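PDB 5Y6I: transcriptional regulator KdgR from Pseudomonas aeruginosa, which probably binds DNA through an IclR-type helix-turn-helix domain and regulates transcription, with a GAF-like C-terminal domain of the kind that senses small effectors in relatives. Local coordinates for residues F113-G118 with S149-V154; A102-V107 with L227-P232; A156-E161 with G221-V226; L144-S149 with A165-E170. All coordinates share one frame; numbering follows the deposited sequence.

In the fold
All four contacts lie in the C-terminal GAF-like domain, and together they show how one antiparallel sheet is dressed on both faces. Contacts 1 and 2 are buried and lie against opposite faces of the neighbouring strands 111-118 and 223-232: helix 150-158 covers one side, helix 93-108 the other. Contact 3 reuses helix 150-158 and strand 223-232 at their other ends, near the surface, where the packing is still apolar but charged neighbours appear. Contact 4 leaves the sheet, joining the loop 144-149 to helix 162-171; it is partly buried and mixes leucine packing with the aliphatic part of an arginine. Ser149 belongs to contacts 1 and 4.

Contact 1 (F113-G118 with S149-V154); sequences FLAVWG and SSTGLV
The edge of the Phe113 ring is turned to Thr151, whose hydroxyl oxygen OG1 lies near the ring plane, 3.1 Å from Phe113 CE1. The neighbouring ring atom shares the approach, with Phe113 CZ 3.3 Å from Thr151 OG1, so the oxygen meets the C-H rim rather than the pi cloud. The Phe113 side chain also packs on Leu144, Val124, Val127 and Val230. Phe113 CB leaves the strand to the side, and a chi1 of 57°, which sets CG between the backbone N and the carbonyl carbon, brings the ring over to the helix. Thr151 divides its two branches between two partners: while the oxygen goes to the phenylalanine, the methyl takes the alanine two residues on, with Thr151 CG2 3.6 Å from Ala115 CB. The first torsion of Thr151, -49°, sets OG1 beside the backbone N and CG2 anti to it, which points one branch at each partner. This is helix-on-sheet packing in a GAF-like domain, the first turn of helix 150-158 lying on strand 111-118, whose odd-numbered residues Phe113 and Ala115 supply the contact on this face. Leu114 points to the other side. The helix starts from Ser149, its N-cap, where Ser149 OG accepts a hydrogen bond from Gly152 N at 3.2 Å. Farther along the strand, the Trp117 ring meets Phe155, and Trp117 also packs on Val131 of the second subunit.

Contact 2 (A102-V107 with L227-P232); sequences AELRDV and LTVVGP
The side chains of Leu104 and Leu227 run antiparallel and overlap side by side, meeting through their CD2 methyls, whereas Leu104 and Val229 approach at a slant. One methyl of the helix therefore serves both strand residues: Leu104 CD2 lies 3.9 Å from Leu227 CD2 and 3.8 Å from Val229 CG2. It bridges two side chains that leave the strand on the same side. With CG anti to the backbone N (chi1 -176°), the isobutyl group of Leu104 stretches from the helix toward the sheet. Val229 has CG1 anti to its backbone N, and its other methyl, CG2, beside that nitrogen, is the one that meets the leucine. The arrangement is the helix-on-sheet packing of the GAF-like fold, with helix 93-108 lying on the face of the five-stranded antiparallel sheet away from helix 150-158. Strand alternation sorts the residues: Leu227 and Val229 point to this helix, while Thr228 between them points to the other face, and its OG1 is hydrogen-bonded to the carbonyl oxygen of Phe113. Helix 244-258 borders the same layer, Arg247 and Thr251 touching Leu104, and Thr252 and Ile255 touching Leu227. Cys112, from the adjacent strand 111-118, packs on both Leu104 and Val229.

Contact 3 (A156-E161 with G221-V226); sequences AAFLPE and GRVAAV
Where helix 150-158 ends, the chain of this GAF-like domain passes the start of strand 223-232, and a single valine bridges the two elements. Val223 directs its side chain at the helix end, and its CG2 methyl comes to Phe158 at the root of the side chain: Val223 CG2 is 3.5 Å from Phe158 CB. The end of the phenylalanine side chain leads away, CG lying beside the backbone N (chi1 -71°), and Phe158 also packs on Pro215 of strand 209-217. Leu159, the first residue to leave helical backbone angles, adds a looser touch, Leu159 CD2 to Val223 CB at 4.3 Å, and leans on Trp117 as well. Directly after Val223 the strand is irregular: Ala224 and Ala225 both face Val216, a classic beta bulge. The dimer partner comes close here, since Arg222 forms a salt bridge with Glu128 of the second subunit, and Pro160 packs on Asp106 of that subunit. With no hydrogen bond between the segments 156-161 and 221-226, the helix end and the strand are joined through carbon contacts, mainly aliphatic, which implies that their attraction comes from dispersion and the shedding of water, while the directional polar bonds lie with the neighbours.

Contact 4 (L144-S149 with A165-E170); sequences LPLLGS and AELREE
Apolar contacts come first, and Leu146 carries most of them by splitting its two methyls between consecutive helix residues. Its side chain crosses that of Leu167 at about a right angle, with Leu146 CD1 3.7 Å from Leu167 CD1; Leu146 CB also lies 3.8 Å from Leu167 CD1. The other branch rests on the aliphatic start of Arg168, Leu146 CD2 being 3.4 Å from Arg168 CB. Leu147 adds its own methyl one carbon farther out, where Leu147 CD1 is 3.7 Å from Arg168 CG. Arg168 is extended through its first two torsions, carrying its methylenes past both leucines before it bends at chi3 (83°). One face of the guanidinium lies over Ala165, whose CA is 4.1 Å above the plane.

The polar bonds involve other groups. Arg168 NH1 makes a salt bridge to Glu161 OE1 and a weak hydrogen bond to Tyr186. The backbone N atoms of Leu146 and Leu147 are both held by the carboxylate of Glu171, on the same helix 162-171. Within the loop, Ser149 OG donates to Pro145 O at 2.6 Å, in the carbonyl plane, closing the turn that leads into helix 150-158. Arg168 thus works in two halves: the methylenes extend the apolar surface met by the loop, and the charged end is paired with Glu161, nearby in the chain.

Contact 1 (F113-G118 with S149-V154)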
loop_
_atom_site.group_PDB
_atom_site.type_symbol
_atom_site.label_atom_id
_atom_site.label_comp_id
_atom_site.label_asym_id
_atom_site.label_seq_id
_atom_site.Cartn_x
_atom_site.Cartn_y
_atom_site.Cartn_z
ATOM N N PHE A 113 16.471 -14.720 -8.003
ATOM C CA PHE A 113 16.257 -13.400 -8.584
ATOM C C PHE A 113 14.890 -12.843 -8.196
ATOM O O PHE A 113 13.969 -13.577 -7.815
ATOM C CB PHE A 113 16.422 -13.405 -10.121
ATOM C CG PHE A 113 15.516 -14.374 -10.872
ATOM C CD1 PHE A 113 14.366 -13.924 -11.510
ATOM C CD2 PHE A 113 15.880 -15.708 -11.033
ATOM C CE1 PHE A 113 13.561 -14.818 -12.249
ATOM C CE2 PHE A 113 15.091 -16.600 -11.764
ATOM C CZ PHE A 113 13.935 -16.161 -12.368
ATOM N N LEU A 114 14.785 -11.518 -8.258
ATOM C CA LEU A 114 13.530 -10.817 -8.016
ATOM C C LEU A 114 13.082 -10.156 -9.314
ATOM O O LEU A 114 13.881 -9.499 -9.995
ATOM C CB LEU A 114 13.676 -9.772 -6.910
ATOM C CG LEU A 114 12.372 -9.221 -6.311
ATOM C CD1 LEU A 114 11.701 -10.257 -5.413
ATOM C CD2 LEU A 114 12.654 -7.957 -5.525
ATOM N N ALA A 115 11.818 -10.359 -9.660
ATOM C CA ALA A 115 11.210 -9.726 -10.815
ATOM C C ALA A 115 9.972 -8.965 -10.375
ATOM O O ALA A 115 9.275 -9.374 -9.442
ATOM C CB ALA A 115 10.830 -10.744 -11.876
ATOM N N VAL A 116 9.719 -7.846 -11.055
ATOM C CA VAL A 116 8.496 -7.065 -10.900
ATOM C C VAL A 116 7.820 -6.956 -12.260
ATOM O O VAL A 116 8.388 -7.315 -13.289
ATOM C CB VAL A 116 8.766 -5.663 -10.326
ATOM C CG1 VAL A 116 9.557 -5.755 -8.990
ATOM C CG2 VAL A 116 9.502 -4.813 -11.379
ATOM N N TRP A 117 6.597 -6.434 -12.254
ATOM C CA TRP A 117 5.772 -6.368 -13.459
ATOM C C TRP A 117 5.917 -4.997 -14.111
ATOM O O TRP A 117 5.581 -3.972 -13.506
ATOM C CB TRP A 117 4.312 -6.676 -13.125
ATOM C CG TRP A 117 3.395 -6.694 -14.293
ATOM C CD1 TRP A 117 2.527 -5.700 -14.692
ATOM C CD2 TRP A 117 3.278 -7.736 -15.267
ATOM N NE1 TRP A 117 1.847 -6.089 -15.819
ATOM C CE2 TRP A 117 2.290 -7.331 -16.199
ATOM C CE3 TRP A 117 3.879 -8.983 -15.423
ATOM C CZ2 TRP A 117 1.907 -8.129 -17.276
ATOM C CZ3 TRP A 117 3.495 -9.777 -16.497
ATOM C CH2 TRP A 117 2.527 -9.342 -17.412
ATOM N N GLY A 118 6.437 -4.979 -15.339
ATOM C CA GLY A 118 6.665 -3.754 -16.063
ATOM C C GLY A 118 5.875 -3.740 -17.355
ATOM O O GLY A 118 5.171 -4.689 -17.694
ATOM N N SER A 149 8.124 -19.033 -18.826
ATOM C CA SER A 149 8.968 -19.025 -17.638
ATOM C C SER A 149 8.133 -19.232 -16.378
ATOM O O SER A 149 6.915 -19.062 -16.382
ATOM C CB SER A 149 9.768 -17.716 -17.522
ATOM O OG SER A 149 8.920 -16.588 -17.501
ATOM N N SER A 150 8.807 -19.600 -15.285
ATOM C CA SER A 150 8.110 -19.800 -14.017
ATOM C C SER A 150 7.741 -18.470 -13.389
ATOM O O SER A 150 6.713 -18.354 -12.714
ATOM C CB SER A 150 8.986 -20.605 -13.062
ATOM O OG SER A 150 10.265 -20.000 -12.933
ATOM N N THR A 151 8.583 -17.464 -13.595
ATOM C CA THR A 151 8.291 -16.111 -13.156
ATOM C C THR A 151 7.058 -15.555 -13.863
ATOM O O THR A 151 6.217 -14.884 -13.246
ATOM C CB THR A 151 9.515 -15.247 -13.438
ATOM O OG1 THR A 151 10.691 -15.910 -12.942
ATOM C CG2 THR A 151 9.391 -13.915 -12.793
ATOM N N GLY A 152 6.932 -15.825 -15.163
ATOM C CA GLY A 152 5.793 -15.325 -15.906
ATOM C C GLY A 152 4.505 -16.023 -15.537
ATOM O O GLY A 152 3.428 -15.416 -15.593
ATOM N N LEU A 153 4.586 -17.298 -15.146
ATOM C CA LEU A 153 3.368 -18.024 -14.796
ATOM C C LEU A 153 2.802 -17.561 -13.458
ATOM O O LEU A 153 1.580 -17.445 -13.307
ATOM C CB LEU A 153 3.618 -19.534 -14.789
ATOM C CG LEU A 153 3.974 -20.158 -16.144
ATOM C CD1 LEU A 153 3.490 -21.597 -16.261
ATOM C CD2 LEU A 153 3.397 -19.346 -17.272
ATOM N N VAL A 154 3.662 -17.286 -12.473
ATOM C CA VAL A 154 3.152 -16.788 -11.199
ATOM C C VAL A 154 2.445 -15.455 -11.405
ATOM O O VAL A 154 1.322 -15.254 -10.934
ATOM C CB VAL A 154 4.270 -16.671 -10.152
ATOM C CG1 VAL A 154 3.674 -16.048 -8.847
ATOM C CG2 VAL A 154 4.912 -18.029 -9.886
#

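Contact 2 (A102-V107 with L227-P232)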
loop_
_atom_site.group_PDB
_atom_site.type_symbol
_atom_site.label_atom_id
_atom_site.label_comp_id
_atom_site.label_asym_id
_atom_site.label_seq_id
_atom_site.Cartn_x
_atom_site.Cartn_y
_atom_site.Cartn_z
ATOM N N ALA A 102 19.494 -12.642 -0.737
ATOM C CA ALA A 102 20.874 -13.075 -0.603
ATOM C C ALA A 102 20.995 -14.223 0.391
ATOM O O ALA A 102 21.825 -15.128 0.216
ATOM C CB ALA A 102 21.729 -11.887 -0.186
ATOM N N GLU A 103 20.165 -14.212 1.433
ATOM C CA GLU A 103 20.160 -15.324 2.371
ATOM C C GLU A 103 19.637 -16.588 1.706
ATOM O O GLU A 103 20.221 -17.664 1.874
ATOM C CB GLU A 103 19.344 -14.953 3.611
ATOM C CG GLU A 103 19.798 -13.602 4.194
ATOM C CD GLU A 103 19.029 -13.136 5.432
ATOM O OE1 GLU A 103 19.686 -12.832 6.452
ATOM O OE2 GLU A 103 17.780 -13.045 5.384
ATOM N N LEU A 104 18.568 -16.478 0.913
ATOM C CA LEU A 104 18.052 -17.667 0.250
ATOM C C LEU A 104 19.079 -18.217 -0.721
ATOM O O LEU A 104 19.232 -19.436 -0.857
ATOM C CB LEU A 104 16.753 -17.356 -0.483
ATOM C CG LEU A 104 16.110 -18.599 -1.108
ATOM C CD1 LEU A 104 15.536 -19.486 -0.020
ATOM C CD2 LEU A 104 15.026 -18.203 -2.097
ATOM N N ARG A 105 19.805 -17.331 -1.401
ATOM C CA ARG A 105 20.877 -17.803 -2.263
ATOM C C ARG A 105 21.914 -18.579 -1.461
ATOM O O ARG A 105 22.385 -19.630 -1.899
ATOM C CB ARG A 105 21.513 -16.620 -2.995
ATOM C CG ARG A 105 22.609 -16.994 -3.992
ATOM C CD ARG A 105 23.958 -16.901 -3.319
ATOM N NE ARG A 105 24.028 -15.824 -2.318
ATOM C CZ ARG A 105 24.502 -14.600 -2.554
ATOM N NH1 ARG A 105 24.932 -14.280 -3.771
ATOM N NH2 ARG A 105 24.533 -13.684 -1.582
ATOM N N ASP A 106 22.265 -18.094 -0.268
ATOM C CA ASP A 106 23.367 -18.706 0.465
ATOM C C ASP A 106 22.997 -20.065 1.048
ATOM O O ASP A 106 23.887 -20.889 1.287
ATOM C CB ASP A 106 23.844 -17.772 1.573
ATOM C CG ASP A 106 24.450 -16.503 1.033
ATOM O OD1 ASP A 106 24.742 -16.463 -0.182
ATOM O OD2 ASP A 106 24.625 -15.546 1.811
ATOM N N VAL A 107 21.711 -20.326 1.288
ATOM C CA VAL A 107 21.331 -21.633 1.818
ATOM C C VAL A 107 21.164 -22.666 0.708
ATOM O O VAL A 107 21.472 -23.842 0.909
ATOM C CB VAL A 107 20.051 -21.544 2.667
ATOM C CG1 VAL A 107 20.360 -20.943 4.025
ATOM C CG2 VAL A 107 19.018 -20.740 1.954
ATOM N N LEU A 227 9.715 -13.974 -6.674
ATOM C CA LEU A 227 11.046 -14.398 -6.279
ATOM C C LEU A 227 11.219 -15.838 -6.735
ATOM O O LEU A 227 10.280 -16.638 -6.663
ATOM C CB LEU A 227 11.246 -14.267 -4.763
ATOM C CG LEU A 227 12.689 -14.067 -4.294
ATOM C CD1 LEU A 227 12.687 -13.416 -2.911
ATOM C CD2 LEU A 227 13.481 -15.370 -4.267
ATOM N N THR A 228 12.423 -16.168 -7.188
ATOM C CA THR A 228 12.588 -17.278 -8.110
ATOM C C THR A 228 13.972 -17.888 -7.972
ATOM O O THR A 228 14.969 -17.159 -7.959
ATOM C CB THR A 228 12.408 -16.769 -9.524
ATOM O OG1 THR A 228 13.014 -15.480 -9.559
ATOM C CG2 THR A 228 10.980 -16.590 -9.875
ATOM N N VAL A 229 14.028 -19.218 -7.921
ATOM C CA VAL A 229 15.274 -19.965 -7.825
ATOM C C VAL A 229 15.488 -20.715 -9.133
ATOM O O VAL A 229 14.534 -21.185 -9.764
ATOM C CB VAL A 229 15.241 -20.938 -6.630
ATOM C CG1 VAL A 229 16.498 -21.825 -6.605
ATOM C CG2 VAL A 229 15.086 -20.164 -5.319
ATOM N N VAL A 230 16.747 -20.845 -9.547
ATOM C CA VAL A 230 17.001 -21.358 -10.884
ATOM C C VAL A 230 18.362 -22.044 -10.926
ATOM O O VAL A 230 19.281 -21.687 -10.182
ATOM C CB VAL A 230 16.859 -20.201 -11.905
ATOM C CG1 VAL A 230 17.855 -19.109 -11.605
ATOM C CG2 VAL A 230 16.961 -20.697 -13.341
ATOM N N GLY A 231 18.471 -23.065 -11.792
ATOM C CA GLY A 231 19.634 -23.916 -11.865
ATOM C C GLY A 231 19.387 -25.177 -12.671
ATOM O O GLY A 231 18.298 -25.744 -12.662
ATOM N N PRO A 232 20.415 -25.660 -13.370
ATOM C CA PRO A 232 20.243 -26.853 -14.214
ATOM C C PRO A 232 19.859 -28.105 -13.425
ATOM O O PRO A 232 20.108 -28.217 -12.224
ATOM C CB PRO A 232 21.624 -27.023 -14.875
ATOM C CG PRO A 232 22.260 -25.683 -14.798
ATOM C CD PRO A 232 21.774 -25.107 -13.483
#

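Contact 3 (A156-E161 with G221-V226)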
loop_
_atom_site.group_PDB
_atom_site.type_symbol
_atom_site.label_atom_id
_atom_site.label_comp_id
_atom_site.label_asym_id
_atom_site.label_seq_id
_atom_site.Cartn_x
_atom_site.Cartn_y
_atom_site.Cartn_z
ATOM N N ALA A 156 0.953 -14.354 -14.191
ATOM C CA ALA A 156 -0.344 -14.668 -14.781
ATOM C C ALA A 156 -1.288 -15.284 -13.764
ATOM O O ALA A 156 -2.510 -15.086 -13.842
ATOM C CB ALA A 156 -0.181 -15.621 -15.967
ATOM N N ALA A 157 -0.750 -16.044 -12.813
ATOM C CA ALA A 157 -1.628 -16.688 -11.848
ATOM C C ALA A 157 -2.271 -15.668 -10.918
ATOM O O ALA A 157 -3.423 -15.846 -10.513
ATOM C CB ALA A 157 -0.854 -17.731 -11.042
ATOM N N PHE A 158 -1.558 -14.585 -10.593
ATOM C CA PHE A 158 -1.984 -13.703 -9.525
ATOM C C PHE A 158 -2.421 -12.314 -9.970
ATOM O O PHE A 158 -3.218 -11.697 -9.264
ATOM C CB PHE A 158 -0.873 -13.590 -8.479
ATOM C CG PHE A 158 -0.694 -14.838 -7.675
ATOM C CD1 PHE A 158 0.128 -15.858 -8.124
ATOM C CD2 PHE A 158 -1.406 -15.024 -6.499
ATOM C CE1 PHE A 158 0.274 -17.026 -7.395
ATOM C CE2 PHE A 158 -1.266 -16.194 -5.767
ATOM C CZ PHE A 158 -0.421 -17.198 -6.219
ATOM N N LEU A 159 -1.965 -11.806 -11.104
ATOM C CA LEU A 159 -2.426 -10.498 -11.548
ATOM C C LEU A 159 -3.763 -10.594 -12.240
ATOM O O LEU A 159 -4.168 -11.657 -12.720
ATOM C CB LEU A 159 -1.423 -9.853 -12.489
ATOM C CG LEU A 159 -0.102 -9.571 -11.825
ATOM C CD1 LEU A 159 0.936 -9.935 -12.803
ATOM C CD2 LEU A 159 -0.042 -8.115 -11.268
ATOM N N PRO A 160 -4.490 -9.473 -12.318
ATOM C CA PRO A 160 -5.718 -9.461 -13.107
ATOM C C PRO A 160 -5.495 -9.928 -14.536
ATOM O O PRO A 160 -4.416 -9.778 -15.109
ATOM C CB PRO A 160 -6.150 -7.986 -13.051
ATOM C CG PRO A 160 -5.577 -7.475 -11.842
ATOM C CD PRO A 160 -4.252 -8.137 -11.731
ATOM N N GLU A 161 -6.544 -10.522 -15.093
ATOM C CA GLU A 161 -6.510 -10.958 -16.476
ATOM C C GLU A 161 -6.256 -9.787 -17.405
ATOM O O GLU A 161 -5.604 -9.942 -18.443
ATOM C CB GLU A 161 -7.822 -11.681 -16.801
ATOM C CG GLU A 161 -8.341 -11.563 -18.221
ATOM C CD GLU A 161 -7.453 -12.278 -19.224
ATOM O OE1 GLU A 161 -6.594 -13.101 -18.818
ATOM O OE2 GLU A 161 -7.629 -12.016 -20.428
ATOM N N GLY A 221 -2.141 -6.670 -0.282
ATOM C CA GLY A 221 -2.298 -7.933 -0.963
ATOM C C GLY A 221 -1.936 -7.920 -2.429
ATOM O O GLY A 221 -2.156 -8.932 -3.117
ATOM N N ARG A 222 -1.406 -6.811 -2.943
ATOM C CA ARG A 222 -1.137 -6.699 -4.366
ATOM C C ARG A 222 0.186 -7.376 -4.658
ATOM O O ARG A 222 1.094 -7.374 -3.829
ATOM C CB ARG A 222 -1.112 -5.224 -4.796
ATOM C CG ARG A 222 -2.238 -4.365 -4.178
ATOM C CD ARG A 222 -2.263 -2.907 -4.685
ATOM N NE ARG A 222 -1.165 -2.107 -4.154
ATOM C CZ ARG A 222 -1.237 -0.805 -3.905
ATOM N NH1 ARG A 222 -2.364 -0.155 -4.123
ATOM N NH2 ARG A 222 -0.186 -0.158 -3.415
ATOM N N VAL A 223 0.289 -7.998 -5.831
ATOM C CA VAL A 223 1.537 -8.671 -6.153
ATOM C C VAL A 223 2.618 -7.614 -6.297
ATOM O O VAL A 223 2.529 -6.730 -7.157
ATOM C CB VAL A 223 1.405 -9.523 -7.420
ATOM C CG1 VAL A 223 2.740 -10.161 -7.745
ATOM C CG2 VAL A 223 0.370 -10.585 -7.194
ATOM N N ALA A 224 3.631 -7.690 -5.437
ATOM C CA ALA A 224 4.730 -6.735 -5.424
ATOM C C ALA A 224 5.854 -7.173 -6.341
ATOM O O ALA A 224 6.434 -6.352 -7.063
ATOM C CB ALA A 224 5.281 -6.575 -4.000
ATOM N N ALA A 225 6.157 -8.464 -6.310
ATOM C CA ALA A 225 7.258 -9.046 -7.055
ATOM C C ALA A 225 7.045 -10.554 -7.114
ATOM O O ALA A 225 6.098 -11.095 -6.531
ATOM C CB ALA A 225 8.606 -8.697 -6.415
ATOM N N VAL A 226 7.933 -11.224 -7.855
ATOM C CA VAL A 226 8.052 -12.674 -7.857
ATOM C C VAL A 226 9.504 -13.004 -7.557
ATOM O O VAL A 226 10.416 -12.359 -8.088
ATOM C CB VAL A 226 7.616 -13.292 -9.197
ATOM C CG1 VAL A 226 7.716 -14.838 -9.150
ATOM C CG2 VAL A 226 6.203 -12.866 -9.520
#

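Contact 4 (L144-S149 with A165-E170)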
loop_
_atom_site.group_PDB
_atom_site.type_symbol
_atom_site.label_atom_id
_atom_site.label_comp_id
_atom_site.label_asym_id
_atom_site.label_seq_id
_atom_site.Cartn_x
_atom_site.Cartn_y
_atom_site.Cartn_z
ATOM N N LEU A 144 11.365 -11.883 -19.024
ATOM C CA LEU A 144 11.075 -13.296 -19.239
ATOM C C LEU A 144 9.716 -13.468 -19.921
ATOM O O LEU A 144 8.886 -12.552 -19.918
ATOM C CB LEU A 144 11.115 -14.039 -17.896
ATOM C CG LEU A 144 12.248 -13.684 -16.921
ATOM C CD1 LEU A 144 12.096 -14.386 -15.592
ATOM C CD2 LEU A 144 13.597 -14.030 -17.543
ATOM N N PRO A 145 9.438 -14.624 -20.526
ATOM C CA PRO A 145 8.157 -14.782 -21.226
ATOM C C PRO A 145 7.013 -14.963 -20.247
ATOM O O PRO A 145 7.203 -15.423 -19.119
ATOM C CB PRO A 145 8.364 -16.040 -22.078
ATOM C CG PRO A 145 9.368 -16.843 -21.338
ATOM C CD PRO A 145 10.266 -15.843 -20.618
ATOM N N LEU A 146 5.804 -14.590 -20.691
ATOM C CA LEU A 146 4.659 -14.713 -19.794
ATOM C C LEU A 146 4.301 -16.174 -19.557
ATOM O O LEU A 146 4.060 -16.577 -18.416
ATOM C CB LEU A 146 3.442 -13.955 -20.336
ATOM C CG LEU A 146 2.259 -13.891 -19.365
ATOM C CD1 LEU A 146 2.355 -12.728 -18.397
ATOM C CD2 LEU A 146 0.967 -13.837 -20.088
ATOM N N LEU A 147 4.265 -16.982 -20.612
ATOM C CA LEU A 147 3.882 -18.378 -20.472
ATOM C C LEU A 147 5.034 -19.363 -20.549
ATOM O O LEU A 147 4.803 -20.557 -20.338
ATOM C CB LEU A 147 2.845 -18.767 -21.522
ATOM C CG LEU A 147 1.529 -18.016 -21.435
ATOM C CD1 LEU A 147 1.465 -16.973 -22.533
ATOM C CD2 LEU A 147 0.405 -19.011 -21.535
ATOM N N GLY A 148 6.255 -18.908 -20.835
ATOM C CA GLY A 148 7.373 -19.810 -21.018
ATOM C C GLY A 148 8.308 -19.898 -19.831
ATOM O O GLY A 148 9.194 -20.758 -19.821
ATOM N N SER A 149 8.124 -19.033 -18.826
ATOM C CA SER A 149 8.968 -19.025 -17.638
ATOM C C SER A 149 8.133 -19.232 -16.378
ATOM O O SER A 149 6.915 -19.062 -16.382
ATOM C CB SER A 149 9.768 -17.716 -17.522
ATOM O OG SER A 149 8.920 -16.588 -17.501
ATOM N N ALA A 165 -3.329 -9.781 -20.517
ATOM C CA ALA A 165 -3.872 -10.393 -21.720
ATOM C C ALA A 165 -3.218 -9.853 -22.985
ATOM O O ALA A 165 -2.937 -10.618 -23.915
ATOM C CB ALA A 165 -5.387 -10.190 -21.767
ATOM N N GLU A 166 -2.973 -8.541 -23.053
ATOM C CA GLU A 166 -2.471 -7.978 -24.303
ATOM C C GLU A 166 -1.110 -8.560 -24.655
ATOM O O GLU A 166 -0.921 -9.091 -25.753
ATOM C CB GLU A 166 -2.389 -6.456 -24.236
ATOM C CG GLU A 166 -1.620 -5.879 -25.431
ATOM C CD GLU A 166 -1.449 -4.374 -25.365
ATOM O OE1 GLU A 166 -2.055 -3.676 -26.216
ATOM O OE2 GLU A 166 -0.712 -3.897 -24.461
ATOM N N LEU A 167 -0.147 -8.477 -23.732
ATOM C CA LEU A 167 1.159 -9.050 -24.029
ATOM C C LEU A 167 1.056 -10.554 -24.221
ATOM O O LEU A 167 1.746 -11.113 -25.086
ATOM C CB LEU A 167 2.192 -8.687 -22.947
ATOM C CG LEU A 167 2.119 -9.043 -21.455
ATOM C CD1 LEU A 167 2.950 -10.275 -21.148
ATOM C CD2 LEU A 167 2.603 -7.877 -20.610
ATOM N N ARG A 168 0.165 -11.219 -23.475
ATOM C CA ARG A 168 -0.069 -12.635 -23.740
ATOM C C ARG A 168 -0.572 -12.857 -25.161
ATOM O O ARG A 168 -0.206 -13.851 -25.803
ATOM C CB ARG A 168 -1.067 -13.222 -22.745
ATOM C CG ARG A 168 -1.434 -14.671 -23.086
ATOM C CD ARG A 168 -2.534 -15.200 -22.204
ATOM N NE ARG A 168 -3.797 -14.760 -22.753
ATOM C CZ ARG A 168 -4.843 -14.369 -22.029
ATOM N NH1 ARG A 168 -4.791 -14.338 -20.697
ATOM N NH2 ARG A 168 -5.937 -13.984 -22.651
ATOM N N GLU A 169 -1.404 -11.947 -25.672
ATOM C CA GLU A 169 -1.868 -12.078 -27.047
ATOM C C GLU A 169 -0.775 -11.730 -28.050
ATOM O O GLU A 169 -0.745 -12.297 -29.149
ATOM C CB GLU A 169 -3.102 -11.204 -27.255
ATOM C CG GLU A 169 -4.340 -11.760 -26.575
ATOM C CD GLU A 169 -5.392 -10.707 -26.316
ATOM O OE1 GLU A 169 -6.377 -11.022 -25.616
ATOM O OE2 GLU A 169 -5.232 -9.569 -26.807
ATOM N N GLU A 170 0.122 -10.802 -27.713
ATOM C CA GLU A 170 1.272 -10.581 -28.583
ATOM C C GLU A 170 2.171 -11.808 -28.623
ATOM O O GLU A 170 2.832 -12.061 -29.635
ATOM C CB GLU A 170 2.067 -9.365 -28.120
ATOM C CG GLU A 170 1.308 -8.055 -28.164
ATOM C CD GLU A 170 2.146 -6.895 -27.658
ATOM O OE1 GLU A 170 3.363 -7.092 -27.427
ATOM O OE2 GLU A 170 1.593 -5.787 -27.498
#